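Local coordinates for nourseothricin acetyltransferase (Streptomyces noursei, PDB 5C82), which probably inactivates nourseothricin (streptothricin) antibiotics by transferring an acetyl group from acetyl-CoA, as a member of the GNAT acetyltransferase family, at residues A[146-151]-A[178-183]. The protein carries 1 engineered substitution. Residues are numbered along the deposited sequence; the frame is centred on the assembly and turned at random.
Sequences VTNVNA and DGEQAL
Asn148 holds both the N-H and the C=O of Gln181: its own N donates to Gln181 O (3.1 Å), nearly in line with that carbonyl, while its side-chain OD1 receives Gln181 N at 2.8 Å. The second bond is straight at hydrogen (165°), yet the donor stands well above the plane of the Asn148 amide. With chi1 at 73°, Asn148 CG lies between backbone N and carbonyl carbon, and the amide carbon comes within 3.2 Å of Gln181 OE1; the side-chain amide planes of Asn148 and Gln181 are 47° apart. Asn148 ND2 is satisfied by Phe36 O of strand 34-40. Leu183 CD1 lies against Asn148 CA (3.7 Å) and CB, while Leu183 CB and CG lie by Val146 O. These contacts extend the antiparallel pairing of strands 141-147 and 182-188 in the GNAT sheet, where Val146 and Leu183 form a hydrogen-bonded pair, N to O at 2.8 Å in both directions, and Thr147 faces Ala182 in a non-hydrogen-bonded one. A type I turn from Thr147 to Asn150, the helix N-cap, leads into helix 151-158, whose Ile154 packs on both Val146 and Leu183. Beside the turn, the Glu180 chain, extended beyond CG, carries its carboxylate to the threonine, where Thr147 OG1 donates to Glu180 OE1 at 2.7 Å, on the anti side. Val149 crosses this chain at about a right angle, with CG2 3.7 Å from Glu180 CD and CG1 3.9 Å from Glu180 CG.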
loop_
_atom_site.group_PDB
_atom_site.type_symbol
_atom_site.label_atom_id
_atom_site.label_comp_id
_atom_site.label_asym_id
_atom_site.label_seq_id
_atom_site.Cartn_x
_atom_site.Cartn_y
_atom_site.Cartn_z
ATOM N N VAL A 146 1.978 -10.098 0.457
ATOM C CA VAL A 146 2.387 -11.404 -0.046
ATOM C C VAL A 146 1.991 -11.540 -1.528
ATOM O O VAL A 146 0.870 -11.177 -1.909
ATOM C CB VAL A 146 1.904 -12.587 0.844
ATOM C CG1 VAL A 146 0.378 -12.644 0.980
ATOM C CG2 VAL A 146 2.473 -13.922 0.357
ATOM N N THR A 147 2.925 -12.021 -2.372
ATOM C CA THR A 147 2.610 -12.241 -3.779
ATOM C C THR A 147 1.529 -13.317 -3.893
ATOM O O THR A 147 1.537 -14.292 -3.135
ATOM C CB THR A 147 3.852 -12.544 -4.630
ATOM O OG1 THR A 147 3.389 -12.835 -5.945
ATOM C CG2 THR A 147 4.672 -13.753 -4.109
ATOM N N ASN A 148 0.588 -13.108 -4.826
ATOM C CA ASN A 148 -0.526 -14.007 -5.109
ATOM C C ASN A 148 -0.055 -15.439 -5.497
ATOM O O ASN A 148 -0.803 -16.410 -5.327
ATOM C CB ASN A 148 -1.408 -13.392 -6.217
ATOM C CG ASN A 148 -0.741 -13.470 -7.562
ATOM O OD1 ASN A 148 0.303 -12.872 -7.787
ATOM N ND2 ASN A 148 -1.231 -14.347 -8.421
ATOM N N VAL A 149 1.164 -15.557 -6.038
ATOM C CA VAL A 149 1.713 -16.863 -6.425
ATOM C C VAL A 149 2.199 -17.659 -5.214
ATOM O O VAL A 149 2.341 -18.885 -5.319
ATOM C CB VAL A 149 2.767 -16.800 -7.550
ATOM C CG1 VAL A 149 2.147 -16.261 -8.847
ATOM C CG2 VAL A 149 4.015 -16.018 -7.139
ATOM N N ASN A 150 2.412 -16.975 -4.050
ATOM C CA ASN A 150 2.833 -17.652 -2.822
ATOM C C ASN A 150 1.645 -18.290 -2.064
ATOM O O ASN A 150 1.407 -17.958 -0.908
ATOM C CB ASN A 150 3.691 -16.740 -1.915
ATOM C CG ASN A 150 4.664 -17.489 -1.015
ATOM O OD1 ASN A 150 4.547 -18.680 -0.771
ATOM N ND2 ASN A 150 5.664 -16.810 -0.492
ATOM N N ALA A 151 0.929 -19.246 -2.706
ATOM C CA ALA A 151 -0.193 -19.991 -2.079
ATOM C C ALA A 151 0.196 -20.612 -0.685
ATOM O O ALA A 151 -0.587 -20.476 0.247
ATOM C CB ALA A 151 -0.720 -21.076 -3.022
ATOM N N ASP A 178 6.483 -8.882 -12.525
ATOM C CA ASP A 178 5.392 -8.445 -13.391
ATOM C C ASP A 178 4.512 -9.664 -13.754
ATOM O O ASP A 178 5.028 -10.731 -14.075
ATOM C CB ASP A 178 5.955 -7.758 -14.638
ATOM C CG ASP A 178 4.954 -6.876 -15.348
ATOM O OD1 ASP A 178 3.936 -7.419 -15.865
ATOM O OD2 ASP A 178 5.186 -5.659 -15.406
ATOM N N GLY A 179 3.206 -9.517 -13.585
ATOM C CA GLY A 179 2.251 -10.606 -13.794
ATOM C C GLY A 179 1.696 -11.139 -12.485
ATOM O O GLY A 179 0.676 -11.829 -12.486
ATOM N N GLU A 180 2.361 -10.803 -11.350
ATOM C CA GLU A 180 1.919 -11.133 -9.997
ATOM C C GLU A 180 1.206 -9.921 -9.384
ATOM O O GLU A 180 1.384 -8.792 -9.847
ATOM C CB GLU A 180 3.101 -11.560 -9.116
ATOM C CG GLU A 180 3.819 -12.810 -9.607
ATOM C CD GLU A 180 5.198 -13.021 -9.013
ATOM O OE1 GLU A 180 5.384 -12.777 -7.798
ATOM O OE2 GLU A 180 6.094 -13.459 -9.769
ATOM N N GLN A 181 0.377 -10.147 -8.354
ATOM C CA GLN A 181 -0.335 -9.038 -7.695
ATOM C C GLN A 181 0.052 -9.065 -6.229
ATOM O O GLN A 181 0.315 -10.151 -5.672
ATOM C CB GLN A 181 -1.868 -9.164 -7.851
ATOM C CG GLN A 181 -2.385 -9.136 -9.331
ATOM C CD GLN A 181 -2.069 -10.399 -10.097
ATOM O OE1 GLN A 181 -2.296 -11.529 -9.615
ATOM N NE2 GLN A 181 -1.433 -10.246 -11.254
ATOM N N ALA A 182 0.113 -7.890 -5.602
ATOM C CA ALA A 182 0.426 -7.869 -4.171
ATOM C C ALA A 182 -0.870 -8.126 -3.380
ATOM O O ALA A 182 -1.882 -7.521 -3.667
ATOM C CB ALA A 182 1.036 -6.528 -3.789
ATOM N N LEU A 183 -0.865 -9.069 -2.459
ATOM C CA LEU A 183 -2.043 -9.325 -1.636
ATOM C C LEU A 183 -1.748 -8.815 -0.241
ATOM O O LEU A 183 -0.633 -9.013 0.283
ATOM C CB LEU A 183 -2.454 -10.807 -1.601
ATOM C CG LEU A 183 -2.715 -11.533 -2.932
ATOM C CD1 LEU A 183 -3.132 -12.966 -2.663
ATOM C CD2 LEU A 183 -3.763 -10.789 -3.845
#